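PDB 6JUF: SspB protein from Streptomyces clavuligerus, which probably acts as a metal-dependent DNase in the SspABCD-SspE phosphorothioation-sensing system that defends bacteria against phages. Local coordinates for residues R232-A237 and A276-K281; E280-A283 and E288-L291. One frame throughout, in Å; residues are numbered along the deposited sequence.

Contact 1: R232-A237 and A276-K281; sequences RIIAYA and AAALEK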
# COMPACT_ATOMS: atom_id res chain seq x y z
N ARG B 232 -2.03 -14.23 -16.43
CA ARG B 232 -3.09 -13.57 -17.18
C ARG B 232 -2.86 -12.05 -17.33
O ARG B 232 -3.33 -11.44 -18.25
CB ARG B 232 -4.48 -13.85 -16.59
CG ARG B 232 -4.86 -15.33 -16.86
CD ARG B 232 -6.27 -15.65 -16.38
NE ARG B 232 -6.31 -15.75 -14.94
CZ ARG B 232 -7.11 -16.56 -14.23
NH1 ARG B 232 -7.95 -17.39 -14.82
NH2 ARG B 232 -7.05 -16.55 -12.90
N ILE B 233 -2.10 -11.45 -16.39
CA ILE B 233 -1.75 -10.01 -16.59
C ILE B 233 -0.74 -9.84 -17.75
O ILE B 233 -0.89 -8.97 -18.61
CB ILE B 233 -1.23 -9.33 -15.30
CG1 ILE B 233 -2.26 -9.32 -14.15
CG2 ILE B 233 -0.72 -7.90 -15.61
CD1 ILE B 233 -3.55 -8.57 -14.46
N ILE B 234 0.24 -10.74 -17.79
CA ILE B 234 1.19 -10.83 -18.93
C ILE B 234 0.43 -11.03 -20.25
O ILE B 234 0.61 -10.28 -21.22
CB ILE B 234 2.26 -11.90 -18.70
CG1 ILE B 234 3.14 -11.53 -17.48
CG2 ILE B 234 3.13 -12.05 -19.95
CD1 ILE B 234 4.01 -12.68 -16.94
N ALA B 235 -0.44 -12.06 -20.28
CA ALA B 235 -1.18 -12.36 -21.52
C ALA B 235 -2.10 -11.21 -21.97
O ALA B 235 -2.16 -10.85 -23.16
CB ALA B 235 -1.96 -13.66 -21.34
N TYR B 236 -2.80 -10.60 -21.00
CA TYR B 236 -3.62 -9.44 -21.32
C TYR B 236 -2.74 -8.33 -21.99
O TYR B 236 -3.12 -7.73 -22.98
CB TYR B 236 -4.30 -8.90 -20.03
CG TYR B 236 -4.63 -7.40 -20.15
CD1 TYR B 236 -5.72 -6.98 -20.84
CD2 TYR B 236 -3.78 -6.44 -19.54
CE1 TYR B 236 -6.01 -5.60 -20.96
CE2 TYR B 236 -4.05 -5.09 -19.64
CZ TYR B 236 -5.16 -4.67 -20.39
OH TYR B 236 -5.39 -3.34 -20.51
N ALA B 237 -1.58 -8.07 -21.36
CA ALA B 237 -0.72 -7.01 -21.87
C ALA B 237 -0.20 -7.28 -23.26
O ALA B 237 -0.17 -6.39 -24.12
CB ALA B 237 0.43 -6.75 -20.89
N ALA B 276 6.77 -16.35 -22.78
CA ALA B 276 6.31 -17.59 -23.43
C ALA B 276 5.60 -18.49 -22.45
O ALA B 276 4.57 -19.09 -22.77
CB ALA B 276 7.51 -18.33 -24.03
N ALA B 277 6.17 -18.61 -21.26
CA ALA B 277 5.58 -19.52 -20.26
C ALA B 277 4.20 -19.05 -19.82
O ALA B 277 3.27 -19.87 -19.65
CB ALA B 277 6.48 -19.71 -19.06
N ALA B 278 4.01 -17.74 -19.68
CA ALA B 278 2.70 -17.19 -19.32
C ALA B 278 1.70 -17.42 -20.45
O ALA B 278 0.54 -17.80 -20.19
CB ALA B 278 2.80 -15.71 -19.01
N LEU B 279 2.13 -17.20 -21.71
CA LEU B 279 1.20 -17.33 -22.82
C LEU B 279 0.81 -18.81 -23.01
O LEU B 279 -0.29 -19.12 -23.45
CB LEU B 279 1.82 -16.74 -24.10
CG LEU B 279 2.05 -15.24 -24.12
CD1 LEU B 279 2.83 -14.84 -25.37
CD2 LEU B 279 0.76 -14.46 -23.96
N GLU B 280 1.72 -19.69 -22.66
CA GLU B 280 1.39 -21.13 -22.82
C GLU B 280 0.30 -21.52 -21.86
O GLU B 280 -0.63 -22.27 -22.18
CB GLU B 280 2.63 -21.98 -22.57
CG GLU B 280 3.60 -21.81 -23.74
CD GLU B 280 4.70 -22.83 -23.81
OE1 GLU B 280 5.11 -23.10 -24.94
OE2 GLU B 280 5.15 -23.37 -22.77
N LYS B 281 0.44 -21.07 -20.60
CA LYS B 281 -0.56 -21.35 -19.58
C LYS B 281 -1.91 -20.79 -19.95
O LYS B 281 -2.92 -21.47 -19.86
CB LYS B 281 -0.07 -20.80 -18.23
CG LYS B 281 -0.87 -21.29 -17.06
CD LYS B 281 -0.16 -20.82 -15.81
CE LYS B 281 -1.11 -20.59 -14.65
NZ LYS B 281 -0.21 -20.16 -13.53
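The methyl group of A278 settles against I234, where helix 272-285 packs on helix 231-243 in the core of what is probably a winged-helix unit. Three carbons of the isoleucine share this one apolar partner: CG2 of I234 lies 3.8 Å from CB of A278, while CB and CD1 of I234 each approach that same CB to 3.9 Å. The fit follows from the isoleucine torsions: CG1 sits beside the backbone N (chi1 -64°), and the extended second torsion (166°) carries CD1 on alongside the alanine methyl. A second apolar pair lies next to the first with the long and short partners exchanged. Here the leucine branch CD2 of L279 reaches the backbone, 3.8 Å from CA of A235, and also covers that residue's methyl group. The small alanine on each side lets the helices come close, with the CA atoms of A235 and L279 only 5.7 Å apart. On its far side, helix 231-243 is covered by helices 107-118 and 306-317, against which Y236 packs; L279 also touches L254 and L257 of helix 254-259. All four touching residues are buried and meet through carbon alone, so this interface is held by close apolar packing without directional bonds.

Contact 2: E280-A283 and E288-L291; sequences EKVA and ELQL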
# COMPACT_ATOMS: atom_id res chain seq x y z
N GLU B 280 1.72 -19.69 -22.66
CA GLU B 280 1.39 -21.13 -22.82
C GLU B 280 0.30 -21.52 -21.86
O GLU B 280 -0.63 -22.27 -22.18
CB GLU B 280 2.63 -21.98 -22.57
CG GLU B 280 3.60 -21.81 -23.74
CD GLU B 280 4.70 -22.83 -23.81
OE1 GLU B 280 5.11 -23.10 -24.94
OE2 GLU B 280 5.15 -23.37 -22.77
N LYS B 281 0.44 -21.07 -20.60
CA LYS B 281 -0.56 -21.35 -19.58
C LYS B 281 -1.91 -20.79 -19.95
O LYS B 281 -2.92 -21.47 -19.86
CB LYS B 281 -0.07 -20.80 -18.23
CG LYS B 281 -0.87 -21.29 -17.06
CD LYS B 281 -0.16 -20.82 -15.81
CE LYS B 281 -1.11 -20.59 -14.65
NZ LYS B 281 -0.21 -20.16 -13.53
N VAL B 282 -1.93 -19.59 -20.52
CA VAL B 282 -3.18 -18.94 -20.86
C VAL B 282 -3.78 -19.52 -22.13
O VAL B 282 -4.98 -19.76 -22.18
CB VAL B 282 -3.00 -17.42 -20.89
CG1 VAL B 282 -4.29 -16.71 -21.28
CG2 VAL B 282 -2.61 -16.93 -19.51
N ALA B 283 -2.94 -19.85 -23.12
CA ALA B 283 -3.39 -20.48 -24.37
C ALA B 283 -4.01 -21.84 -24.15
O ALA B 283 -4.87 -22.23 -24.92
CB ALA B 283 -2.25 -20.64 -25.36
N GLU B 288 -8.84 -19.78 -28.78
CA GLU B 288 -8.59 -18.69 -29.72
C GLU B 288 -7.12 -18.28 -29.75
O GLU B 288 -6.68 -17.54 -30.62
CB GLU B 288 -9.41 -17.44 -29.40
CG GLU B 288 -10.91 -17.64 -29.19
CD GLU B 288 -11.32 -17.66 -27.68
OE1 GLU B 288 -12.51 -17.28 -27.39
OE2 GLU B 288 -10.44 -18.07 -26.79
N LEU B 289 -6.32 -18.78 -28.81
CA LEU B 289 -4.93 -18.37 -28.71
C LEU B 289 -4.01 -19.57 -28.93
O LEU B 289 -4.26 -20.64 -28.42
CB LEU B 289 -4.62 -17.77 -27.31
CG LEU B 289 -5.50 -16.57 -26.92
CD1 LEU B 289 -5.12 -16.15 -25.51
CD2 LEU B 289 -5.39 -15.39 -27.90
N GLN B 290 -2.94 -19.36 -29.68
CA GLN B 290 -1.90 -20.40 -29.85
C GLN B 290 -0.51 -19.77 -29.83
O GLN B 290 -0.32 -18.60 -30.11
CB GLN B 290 -2.05 -21.18 -31.18
CG GLN B 290 -3.29 -22.06 -31.20
CD GLN B 290 -3.28 -23.03 -32.39
OE1 GLN B 290 -2.39 -23.00 -33.22
NE2 GLN B 290 -4.23 -23.95 -32.41
N LEU B 291 0.45 -20.58 -29.47
CA LEU B 291 1.84 -20.26 -29.73
C LEU B 291 2.26 -21.13 -30.90
O LEU B 291 2.12 -22.34 -30.84
CB LEU B 291 2.75 -20.54 -28.54
CG LEU B 291 2.69 -19.55 -27.36
CD1 LEU B 291 3.94 -19.80 -26.52
CD2 LEU B 291 2.71 -18.09 -27.79
O HOH W 1 -5.28 -22.79 -27.51
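A283 and L289 bring their CA atoms to 5.1 Å where the chain turns from helix 272-285 into strand 289-293, and the two segments then diverge, reaching 7.0 Å between the CA atoms of E280 and L291. At the close end, the methyl group of A283 faces the strand backbone as well as a side chain: its CB lies 3.7 Å from the carbonyl O of L289 and 4.2 Å from CB of L289. The leucine keeps CG beside its backbone N (chi1 -57°) and sends CD1 towards the helix, where it meets CG1 of V282 more loosely, at 4.3 Å. At the wide end the contact is made by longer side chains that cross at about a right angle. There CD1 of L291 presses against CG of E280 at 3.4 Å, a tight approach for two aliphatic carbons. The glutamate is extended beyond CG, carrying its carboxylate past the leucine methyl to form a salt bridge through OE1 with R298 on strand 298-302. Its aliphatic part thus packs while its charged end is paired. A water lies 2.7 Å from O of A283; its 2.5 Å approach to O of L289 is too short to be a sure bond, so a bridge is doubtful. Strand 289-293 is an edge strand of the three-stranded antiparallel sheet and pairs with 298-302, where L289 touches F302 and L291 touches L300. The succession of helices and strands from 231 to 302 is consistent with a winged helix, the contact lying where helix 272-285, the last before the 289-293/298-302 hairpin, passes into it. V282 and L289 also pack on V313 and L309, respectively, of helix 306-317, and L289 reaches L239 of helix 231-243.

Contacts 1 and 2 use overlapping parts of helix 272-285, with E280 and K281 common to both, and their centres lie about 8 Å apart. Contact 1 fastens this helix to helix 231-243; contact 2 fastens it to the strand that follows. V282 bridges the two directly: its CG2 lies 3.8 Å from CB of A235 and equally far from CG of R232. On the strand side, CD2 of L291 comes within 4.0 Å of CB of L279, so the apolar layer runs from helix to helix to sheet. Both contacts lie away from E18, the magnesium-binding residue, and join elements of the fold without forming part of that site.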